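Local coordinates for DUF596 domain-containing protein (Neisseria meningitidis, PDB 2O5H) that is of unknown function but belongs to the conserved bacterial DUF596 family and packs as a pair of chains in the crystal, at the interface of chains A and B. Coordinates in Å, arbitrary orientation; residue numbers count along the deposited sequence, not the author numbering. Chains: chain A/B, Hypothetical protein.

The interface of chains A and B. Residues chain A 42-43; chain B 29-31.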
loop_
_atom_site.group_PDB
_atom_site.type_symbol
_atom_site.label_atom_id
_atom_site.label_comp_id
_atom_site.label_asym_id
_atom_site.label_seq_id
_atom_site.Cartn_x
_atom_site.Cartn_y
_atom_site.Cartn_z
ATOM N N LYS A 42 4.335 -3.844 8.238
ATOM C CA LYS A 42 5.506 -4.704 7.982
ATOM C C LYS A 42 6.668 -4.498 8.955
ATOM O O LYS A 42 7.332 -5.443 9.352
ATOM C CB LYS A 42 6.017 -4.459 6.573
ATOM C CG LYS A 42 5.518 -5.467 5.586
ATOM C CD LYS A 42 6.338 -6.770 5.700
ATOM C CE LYS A 42 7.030 -7.094 4.362
ATOM N NZ LYS A 42 7.994 -8.232 4.551
ATOM N N ASP A 43 6.908 -3.241 9.318
ATOM C CA ASP A 43 8.052 -2.902 10.157
ATOM C C ASP A 43 7.827 -3.301 11.606
ATOM O O ASP A 43 8.772 -3.256 12.393
ATOM C CB ASP A 43 8.388 -1.416 10.054
ATOM C CG ASP A 43 7.330 -0.537 10.691
ATOM O OD1 ASP A 43 6.201 -0.477 10.186
ATOM O OD2 ASP A 43 7.624 0.105 11.720
ATOM N N ASN B 29 8.717 6.704 7.819
ATOM C CA ASN B 29 8.397 5.946 8.999
ATOM C C ASN B 29 8.050 4.445 8.770
ATOM O O ASN B 29 8.008 3.623 9.726
ATOM C CB ASN B 29 7.158 6.660 9.542
ATOM C CG ASN B 29 6.984 6.480 11.020
ATOM O OD1 ASN B 29 6.389 5.481 11.485
ATOM N ND2 ASN B 29 7.474 7.465 11.793
ATOM N N TYR B 30 7.797 4.102 7.506
ATOM C CA TYR B 30 7.231 2.818 7.146
ATOM C C TYR B 30 8.116 2.110 6.150
ATOM O O TYR B 30 9.053 2.709 5.611
ATOM C CB TYR B 30 5.831 3.010 6.574
ATOM C CG TYR B 30 4.855 3.483 7.620
ATOM C CD1 TYR B 30 4.354 2.582 8.595
ATOM C CD2 TYR B 30 4.420 4.796 7.657
ATOM C CE1 TYR B 30 3.468 2.986 9.571
ATOM C CE2 TYR B 30 3.511 5.224 8.669
ATOM C CZ TYR B 30 3.040 4.311 9.596
ATOM O OH TYR B 30 2.144 4.670 10.559
ATOM N N GLU B 31 7.840 0.836 5.917
ATOM C CA GLU B 31 8.606 0.115 4.917
ATOM C C GLU B 31 7.757 -0.093 3.677
ATOM O O GLU B 31 7.326 -1.178 3.421
ATOM C CB GLU B 31 9.119 -1.195 5.469
ATOM C CG GLU B 31 10.227 -0.990 6.479
ATOM C CD GLU B 31 10.671 -2.300 7.126
ATOM O OE1 GLU B 31 10.174 -3.381 6.727
ATOM O OE2 GLU B 31 11.522 -2.228 8.034
HETATM O O HOH W 1 6.102 -0.643 7.594
HETATM O O HOH W 2 6.431 2.561 11.575
#
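A:Asp43 meets B:Asn29 and B:Glu31 chiefly through two water molecules, each taking one oxygen of its carboxylate. Water 1 sits 2.6 Å from A:Asp43 OD1 and accepts the backbone N-H of B:Glu31, with 2.8 Å between B:Glu31 N and the water and 166° at the hydrogen. The backbone N of A:Asp43 also reaches water 1, at 3.2 Å and a more bent 144°, so the water closes a small ring on the aspartate's own main chain while it links to chain B. Water 2 takes the other oxygen, 2.7 Å from A:Asp43 OD2. Roughly across this water from the aspartate is the side-chain amide OD1 of B:Asn29, while the backbone carbonyl O of B:Asn29, also 2.7 Å from water 2, lies to one side. Three oxygens are thus within bonding range of water 2, and A:Asp43 is tied to residues 29-31 of chain B at two points. The CG of A:Asp43 lies between its backbone N and carbonyl carbon (chi1 69°), which keeps OD1 near its own N-H and lets one water serve both.

Between A:Asp43 and the side chains of B:Glu31 and B:Tyr30 the touching is van der Waals. The carboxylate end of B:Glu31 lies against the CB of A:Asp43, with B:Glu31 CD 3.8 Å from that methylene. With CG beside its backbone N and the chain extended beyond, B:Glu31 carries its acid group alongside the A:Asp43 backbone. B:Tyr30 CD1 lightly meets A:Asp43 OD1, the ring nearly perpendicular to the carboxylate and water 1 in plane at its edge.

A:Asp43 OD2 and B:Glu31 OE2 stand 5.9 Å apart. A:Lys42 NZ, 5.7 Å from B:Glu31 OE1 and too far for a salt bridge, may partly offset the two acids.

The patch joins 3-10 helix 42-44 of chain A to a loop of chain B, a modest, hydrated part of an interface that is not an exact two-fold; an interchain disulfide at Cys36, known for this protein, suggests that its chains can pair.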